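Local coordinates for protein Ent-copalyl diphosphate synthase (Streptomyces platensis, PDB 5BP8) that is a bacterial member of the terpene synthase family, predominantly helical and built of alpha/alpha-barrel domains, at residues V260-A272 with D308-H320. Numbering follows the deposited sequence.
Sequences VYFEQAWVLNSLA and DDTAAVLFALAQH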
ATOM      1  N   VAL A 260       7.743   0.537   8.828  1.00 18.59           N
ATOM      2  CA  VAL A 260       8.175  -0.310   9.963  1.00 19.15           C
ATOM      3  C   VAL A 260       7.046  -0.772  10.911  1.00 19.50           C
ATOM      4  O   VAL A 260       6.943  -1.958  11.207  1.00 18.97           O
ATOM      5  CB  VAL A 260       9.344   0.365  10.712  1.00 20.70           C
ATOM      6  CG1 VAL A 260       8.988   1.729  11.276  1.00 20.85           C
ATOM      7  CG2 VAL A 260       9.899  -0.537  11.799  1.00 22.72           C
ATOM      8  N   TYR A 261       6.210   0.125  11.388  1.00 19.14           N
ATOM      9  CA  TYR A 261       5.157  -0.294  12.345  1.00 19.10           C
ATOM     10  C   TYR A 261       4.074  -1.162  11.725  1.00 19.72           C
ATOM     11  O   TYR A 261       3.653  -2.182  12.309  1.00 19.44           O
ATOM     12  CB  TYR A 261       4.533   0.923  12.990  1.00 19.78           C
ATOM     13  CG  TYR A 261       5.493   1.833  13.762  1.00 20.00           C
ATOM     14  CD1 TYR A 261       6.549   1.306  14.522  1.00 21.51           C
ATOM     15  CD2 TYR A 261       5.296   3.209  13.806  1.00 19.94           C
ATOM     16  CE1 TYR A 261       7.382   2.127  15.260  1.00 21.16           C
ATOM     17  CE2 TYR A 261       6.129   4.030  14.531  1.00 20.66           C
ATOM     18  CZ  TYR A 261       7.152   3.488  15.281  1.00 21.06           C
ATOM     19  OH  TYR A 261       7.988   4.317  16.014  1.00 22.52           O
ATOM     20  N   PHE A 262       3.612  -0.785  10.532  1.00 18.65           N
ATOM     21  CA  PHE A 262       2.729  -1.645   9.741  1.00 19.71           C
ATOM     22  C   PHE A 262       3.334  -3.051   9.582  1.00 18.78           C
ATOM     23  O   PHE A 262       2.689  -4.068   9.877  1.00 18.82           O
ATOM     24  CB  PHE A 262       2.466  -0.932   8.391  1.00 20.99           C
ATOM     25  CG  PHE A 262       1.923  -1.812   7.291  1.00 22.32           C
ATOM     26  CD1 PHE A 262       0.848  -2.665   7.489  1.00 24.98           C
ATOM     27  CD2 PHE A 262       2.427  -1.725   6.032  1.00 26.39           C
ATOM     28  CE1 PHE A 262       0.335  -3.448   6.441  1.00 25.24           C
ATOM     29  CE2 PHE A 262       1.917  -2.501   4.986  1.00 26.56           C
ATOM     30  CZ  PHE A 262       0.871  -3.367   5.199  1.00 25.67           C
ATOM     31  N   GLU A 263       4.581  -3.123   9.140  1.00 17.94           N
ATOM     32  CA  GLU A 263       5.187  -4.439   8.915  1.00 18.38           C
ATOM     33  C   GLU A 263       5.321  -5.237  10.229  1.00 18.60           C
ATOM     34  O   GLU A 263       4.974  -6.434  10.274  1.00 20.01           O
ATOM     35  CB  GLU A 263       6.550  -4.287   8.242  1.00 18.96           C
ATOM     36  CG  GLU A 263       7.295  -5.612   8.134  1.00 19.99           C
ATOM     37  CD  GLU A 263       8.504  -5.496   7.247  1.00 20.72           C
ATOM     38  OE1 GLU A 263       9.601  -5.724   7.775  1.00 22.11           O
ATOM     39  OE2 GLU A 263       8.340  -5.206   6.030  1.00 19.91           O
ATOM     40  N   GLN A 264       5.806  -4.575  11.275  1.00 18.20           N
ATOM     41  CA  GLN A 264       6.012  -5.265  12.569  1.00 19.10           C
ATOM     42  C   GLN A 264       4.692  -5.853  13.079  1.00 19.77           C
ATOM     43  O   GLN A 264       4.648  -7.032  13.443  1.00 20.81           O
ATOM     44  CB  GLN A 264       6.620  -4.340  13.605  1.00 19.40           C
ATOM     45  CG  GLN A 264       8.069  -4.025  13.312  1.00 20.19           C
ATOM     46  CD  GLN A 264       8.710  -3.024  14.261  1.00 21.40           C
ATOM     47  OE1 GLN A 264       8.049  -2.195  14.896  1.00 21.81           O
ATOM     48  NE2 GLN A 264      10.033  -3.049  14.296  1.00 23.41           N
ATOM     49  N   ALA A 265       3.627  -5.051  13.063  1.00 19.34           N
ATOM     50  CA  ALA A 265       2.323  -5.514  13.566  1.00 20.75           C
ATOM     51  C   ALA A 265       1.723  -6.623  12.708  1.00 21.97           C
ATOM     52  O   ALA A 265       1.193  -7.615  13.220  1.00 21.40           O
ATOM     53  CB  ALA A 265       1.360  -4.354  13.645  1.00 20.85           C
ATOM     54  N   TRP A 266       1.787  -6.444  11.391  1.00 22.12           N
ATOM     55  CA  TRP A 266       1.206  -7.434  10.490  1.00 23.15           C
ATOM     56  C   TRP A 266       1.971  -8.770  10.562  1.00 22.99           C
ATOM     57  O   TRP A 266       1.356  -9.839  10.609  1.00 22.60           O
ATOM     58  CB  TRP A 266       1.096  -6.905   9.045  1.00 23.66           C
ATOM     59  CG  TRP A 266      -0.288  -6.241   8.679  1.00 24.83           C
ATOM     60  CD1 TRP A 266      -1.225  -6.746   7.814  1.00 25.09           C
ATOM     61  CD2 TRP A 266      -0.852  -4.989   9.181  1.00 25.48           C
ATOM     62  NE1 TRP A 266      -2.304  -5.897   7.721  1.00 25.13           N
ATOM     63  CE2 TRP A 266      -2.114  -4.814   8.542  1.00 26.02           C
ATOM     64  CE3 TRP A 266      -0.426  -4.027  10.117  1.00 24.20           C
ATOM     65  CZ2 TRP A 266      -2.949  -3.682   8.781  1.00 25.81           C
ATOM     66  CZ3 TRP A 266      -1.251  -2.858  10.324  1.00 25.93           C
ATOM     67  CH2 TRP A 266      -2.493  -2.716   9.672  1.00 25.43           C
ATOM     68  N   VAL A 267       3.295  -8.709  10.625  1.00 22.90           N
ATOM     69  CA  VAL A 267       4.101  -9.902  10.790  1.00 24.42           C
ATOM     70  C   VAL A 267       3.754 -10.602  12.105  1.00 24.84           C
ATOM     71  O   VAL A 267       3.498 -11.820  12.123  1.00 24.36           O
ATOM     72  CB  VAL A 267       5.612  -9.609  10.735  1.00 25.47           C
ATOM     73  CG1 VAL A 267       6.397 -10.840  11.157  1.00 27.97           C
ATOM     74  CG2 VAL A 267       6.029  -9.189   9.324  1.00 24.96           C
ATOM     75  N   LEU A 268       3.738  -9.845  13.204  1.00 23.96           N
ATOM     76  CA  LEU A 268       3.384 -10.437  14.490  1.00 25.08           C
ATOM     77  C   LEU A 268       1.970 -11.025  14.517  1.00 24.44           C
ATOM     78  O   LEU A 268       1.761 -12.128  15.050  1.00 25.45           O
ATOM     79  CB  LEU A 268       3.554  -9.408  15.602  1.00 25.41           C
ATOM     80  CG  LEU A 268       4.995  -9.074  15.957  1.00 26.62           C
ATOM     81  CD1 LEU A 268       5.027  -7.848  16.840  1.00 26.83           C
ATOM     82  CD2 LEU A 268       5.634 -10.285  16.639  1.00 28.10           C
ATOM     83  N   ASN A 269       0.994 -10.335  13.925  1.00 23.76           N
ATOM     84  CA  ASN A 269      -0.379 -10.863  13.907  1.00 23.09           C
ATOM     85  C   ASN A 269      -0.547 -12.088  13.029  1.00 23.81           C
ATOM     86  O   ASN A 269      -1.287 -13.012  13.374  1.00 23.12           O
ATOM     87  CB  ASN A 269      -1.418  -9.790  13.546  1.00 22.75           C
ATOM     88  CG  ASN A 269      -1.581  -8.754  14.652  1.00 23.36           C
ATOM     89  OD1 ASN A 269      -1.447  -9.062  15.848  1.00 22.90           O
ATOM     90  ND2 ASN A 269      -1.854  -7.514  14.261  1.00 22.82           N
ATOM     91  N   SER A 270       0.163 -12.129  11.911  1.00 23.17           N
ATOM     92  CA  SER A 270       0.156 -13.319  11.075  1.00 24.20           C
ATOM     93  C   SER A 270       0.750 -14.514  11.823  1.00 25.06           C
ATOM     94  O   SER A 270       0.169 -15.603  11.808  1.00 26.34           O
ATOM     95  CB  SER A 270       0.933 -13.062   9.783  1.00 24.35           C
ATOM     96  OG  SER A 270       0.185 -12.198   8.944  1.00 23.77           O
ATOM     97  N   LEU A 271       1.884 -14.312  12.476  1.00 27.12           N
ATOM     98  CA  LEU A 271       2.536 -15.394  13.236  1.00 28.96           C
ATOM     99  C   LEU A 271       1.704 -15.867  14.416  1.00 28.78           C
ATOM    100  O   LEU A 271       1.690 -17.069  14.710  1.00 27.89           O
ATOM    101  CB  LEU A 271       3.921 -14.978  13.706  1.00 30.76           C
ATOM    102  CG  LEU A 271       5.050 -15.371  12.752  1.00 34.43           C
ATOM    103  CD1 LEU A 271       4.645 -15.320  11.286  1.00 37.10           C
ATOM    104  CD2 LEU A 271       6.231 -14.454  12.995  1.00 35.75           C
ATOM    105  N   ALA A 272       0.995 -14.947  15.066  1.00 28.37           N
ATOM    106  CA  ALA A 272       0.076 -15.329  16.163  1.00 30.06           C
ATOM    107  C   ALA A 272      -1.060 -16.187  15.669  1.00 30.41           C
ATOM    108  O   ALA A 272      -1.513 -17.094  16.362  1.00 29.14           O
ATOM    109  CB  ALA A 272      -0.471 -14.096  16.855  1.00 29.35           C
ATOM    110  N   ASP A 308      -6.305   1.962  11.807  1.00 20.19           N
ATOM    111  CA  ASP A 308      -6.015   0.619  11.321  1.00 20.33           C
ATOM    112  C   ASP A 308      -4.678   0.168  11.878  1.00 19.07           C
ATOM    113  O   ASP A 308      -4.583  -0.901  12.497  1.00 19.58           O
ATOM    114  CB  ASP A 308      -6.053   0.574   9.798  1.00 21.00           C
ATOM    115  CG  ASP A 308      -6.018  -0.844   9.235  1.00 23.04           C
ATOM    116  OD1 ASP A 308      -6.656  -1.758   9.833  1.00 22.82           O
ATOM    117  OD2 ASP A 308      -5.380  -1.019   8.140  1.00 22.08           O
ATOM    118  N   ASP A 309      -3.633   0.977  11.667  1.00 19.18           N
ATOM    119  CA  ASP A 309      -2.352   0.685  12.221  1.00 18.90           C
ATOM    120  C   ASP A 309      -2.391   0.634  13.752  1.00 19.57           C
ATOM    121  O   ASP A 309      -1.760  -0.244  14.357  1.00 19.05           O
ATOM    122  CB  ASP A 309      -1.314   1.708  11.757  1.00 19.32           C
ATOM    123  CG  ASP A 309      -0.949   1.523  10.306  1.00 20.77           C
ATOM    124  OD1 ASP A 309      -0.482   0.424   9.975  1.00 20.59           O
ATOM    125  OD2 ASP A 309      -1.177   2.459   9.500  1.00 20.95           O
ATOM    126  N   THR A 310      -3.147   1.546  14.355  1.00 19.99           N
ATOM    127  CA  THR A 310      -3.241   1.596  15.824  1.00 20.06           C
ATOM    128  C   THR A 310      -3.848   0.283  16.340  1.00 20.56           C
ATOM    129  O   THR A 310      -3.299  -0.332  17.260  1.00 20.71           O
ATOM    130  CB  THR A 310      -4.066   2.815  16.294  1.00 21.04           C
ATOM    131  OG1 THR A 310      -3.388   4.020  15.918  1.00 20.62           O
ATOM    132  CG2 THR A 310      -4.215   2.831  17.824  1.00 22.32           C
ATOM    133  N   ALA A 311      -4.954  -0.145  15.732  1.00 20.70           N
ATOM    134  CA  ALA A 311      -5.647  -1.380  16.137  1.00 21.23           C
ATOM    135  C   ALA A 311      -4.748  -2.597  15.926  1.00 21.90           C
ATOM    136  O   ALA A 311      -4.616  -3.433  16.805  1.00 21.70           O
ATOM    137  CB  ALA A 311      -6.950  -1.538  15.386  1.00 21.53           C
ATOM    138  N   ALA A 312      -4.070  -2.673  14.774  1.00 20.56           N
ATOM    139  CA  ALA A 312      -3.181  -3.798  14.508  1.00 20.61           C
ATOM    140  C   ALA A 312      -2.043  -3.866  15.523  1.00 21.05           C
ATOM    141  O   ALA A 312      -1.621  -4.949  15.925  1.00 22.16           O
ATOM    142  CB  ALA A 312      -2.588  -3.711  13.106  1.00 19.99           C
ATOM    143  N   VAL A 313      -1.497  -2.711  15.868  1.00 21.47           N
ATOM    144  CA  VAL A 313      -0.382  -2.632  16.775  1.00 22.19           C
ATOM    145  C   VAL A 313      -0.811  -3.008  18.200  1.00 23.25           C
ATOM    146  O   VAL A 313      -0.111  -3.776  18.862  1.00 23.67           O
ATOM    147  CB  VAL A 313       0.302  -1.253  16.714  1.00 22.30           C
ATOM    148  CG1 VAL A 313       1.209  -1.036  17.915  1.00 22.83           C
ATOM    149  CG2 VAL A 313       1.103  -1.130  15.440  1.00 22.12           C
ATOM    150  N   LEU A 314      -1.965  -2.516  18.635  1.00 23.31           N
ATOM    151  CA  LEU A 314      -2.510  -2.879  19.954  1.00 24.88           C
ATOM    152  C   LEU A 314      -2.759  -4.378  20.048  1.00 26.03           C
ATOM    153  O   LEU A 314      -2.400  -5.003  21.039  1.00 26.32           O
ATOM    154  CB  LEU A 314      -3.794  -2.123  20.238  1.00 25.11           C
ATOM    155  CG  LEU A 314      -3.626  -0.641  20.579  1.00 25.27           C
ATOM    156  CD1 LEU A 314      -4.929   0.123  20.411  1.00 25.29           C
ATOM    157  CD2 LEU A 314      -3.103  -0.515  22.016  1.00 26.46           C
ATOM    158  N   PHE A 315      -3.343  -4.946  19.001  1.00 24.74           N
ATOM    159  CA  PHE A 315      -3.617  -6.374  18.913  1.00 25.46           C
ATOM    160  C   PHE A 315      -2.319  -7.164  18.923  1.00 25.22           C
ATOM    161  O   PHE A 315      -2.179  -8.155  19.651  1.00 24.87           O
ATOM    162  CB  PHE A 315      -4.466  -6.642  17.636  1.00 24.84           C
ATOM    163  CG  PHE A 315      -4.983  -8.057  17.468  1.00 26.02           C
ATOM    164  CD1 PHE A 315      -5.532  -8.784  18.523  1.00 25.91           C
ATOM    165  CD2 PHE A 315      -5.015  -8.638  16.185  1.00 25.97           C
ATOM    166  CE1 PHE A 315      -6.008 -10.072  18.306  1.00 26.39           C
ATOM    167  CE2 PHE A 315      -5.507  -9.904  15.966  1.00 25.51           C
ATOM    168  CZ  PHE A 315      -6.017 -10.628  17.030  1.00 26.58           C
ATOM    169  N   ALA A 316      -1.335  -6.725  18.148  1.00 24.50           N
ATOM    170  CA  ALA A 316      -0.056  -7.413  18.101  1.00 25.23           C
ATOM    171  C   ALA A 316       0.648  -7.425  19.461  1.00 26.51           C
ATOM    172  O   ALA A 316       1.159  -8.474  19.897  1.00 27.37           O
ATOM    173  CB  ALA A 316       0.852  -6.757  17.072  1.00 24.63           C
ATOM    174  N   LEU A 317       0.678  -6.262  20.108  1.00 25.23           N
ATOM    175  CA  LEU A 317       1.304  -6.140  21.416  1.00 26.44           C
ATOM    176  C   LEU A 317       0.600  -7.036  22.427  1.00 27.22           C
ATOM    177  O   LEU A 317       1.270  -7.815  23.140  1.00 29.00           O
ATOM    178  CB  LEU A 317       1.344  -4.691  21.888  1.00 25.30           C
ATOM    179  CG  LEU A 317       2.382  -3.800  21.200  1.00 25.40           C
ATOM    180  CD1 LEU A 317       2.081  -2.340  21.489  1.00 24.96           C
ATOM    181  CD2 LEU A 317       3.809  -4.159  21.596  1.00 25.95           C
ATOM    182  N   ALA A 318      -0.724  -6.967  22.460  1.00 26.82           N
ATOM    183  CA  ALA A 318      -1.508  -7.726  23.436  1.00 29.04           C
ATOM    184  C   ALA A 318      -1.411  -9.229  23.243  1.00 30.92           C
ATOM    185  O   ALA A 318      -1.384  -9.994  24.218  1.00 31.12           O
ATOM    186  CB  ALA A 318      -2.951  -7.259  23.437  1.00 29.19           C
ATOM    187  N   GLN A 319      -1.335  -9.677  21.996  1.00 29.45           N
ATOM    188  CA  GLN A 319      -1.136 -11.096  21.733  1.00 30.06           C
ATOM    189  C   GLN A 319       0.236 -11.605  22.146  1.00 30.35           C
ATOM    190  O   GLN A 319       0.440 -12.821  22.243  1.00 31.80           O
ATOM    191  CB  GLN A 319      -1.378 -11.441  20.259  1.00 27.55           C
ATOM    192  CG  GLN A 319      -2.811 -11.281  19.845  1.00 26.61           C
ATOM    193  CD  GLN A 319      -3.092 -11.872  18.486  1.00 27.38           C
ATOM    194  OE1 GLN A 319      -3.652 -12.956  18.389  1.00 27.48           O
ATOM    195  NE2 GLN A 319      -2.702 -11.156  17.419  1.00 26.11           N
ATOM    196  N   HIS A 320       1.182 -10.709  22.348  1.00 29.30           N
ATOM    197  CA  HIS A 320       2.525 -11.118  22.715  1.00 30.98           C
ATOM    198  C   HIS A 320       2.927 -10.619  24.104  1.00 31.20           C
ATOM    199  O   HIS A 320       4.093 -10.375  24.369  1.00 32.16           O
ATOM    200  CB  HIS A 320       3.504 -10.683  21.632  1.00 29.40           C
ATOM    201  CG  HIS A 320       3.264 -11.378  20.334  1.00 29.07           C
ATOM    202  ND1 HIS A 320       2.398 -10.894  19.382  1.00 27.82           N
ATOM    203  CD2 HIS A 320       3.732 -12.548  19.853  1.00 29.36           C
ATOM    204  CE1 HIS A 320       2.354 -11.727  18.366  1.00 28.19           C
ATOM    205  NE2 HIS A 320       3.151 -12.742  18.627  1.00 29.45           N
TER
HETATM  206  O   HOH W   1      -3.576 -12.531  14.698  1.00 27.78           O
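Asn269 carries the polar part of this contact, its amide sitting as a knob in the hole formed by Ala312, Phe315, Ala316 and Gln319. The two helices, 260-274 and 307-319, pack in an alpha/alpha-barrel domain of the kind found in class II terpene synthases, with segment axes 8.6 Å apart and crossing at 47°. With CG anti to its carbonyl carbon (chi1 -70°), Asn269 swings its amide in among the residues of the hole. From its ND2 a fairly straight bond, 3.1 Å long, runs to Ala312 O. That carbonyl still accepts its helical bond from Ala316 N, and the two donors arrive from opposite faces of its plane. On the other branch of the amide, Asn269 OD1 takes a weak bond from Gln319 NE2, bent to 123°. Gln319 NE2 also lies over the centre of the Phe315 ring, and a water accepts from that same NE2 and donates to Asn269 O.

Alanines line the crossing: Ala265 CB packs on Ala312 and Ala316, and on Val313 CG2 at 3.7 Å. Beside them the Trp266 indole brings CZ3 to within 3.2 Å of Ala312 CB, a tight contact, and Asp309 OD1 lies against the same CZ3. The indole edge meets Asp308 OD2; OD1 bonds His354, whose ring also meets Trp266. Phe262 CE1 covers one indole face.

Toward the C-terminal ends of both segments Leu268 CD2 sits over a face of the His320 imidazole. Tyr278 OH bonds NE2 of that ring, while ND1 donates to Ala316 O at 2.8 Å, the acceptor lying in the ring plane.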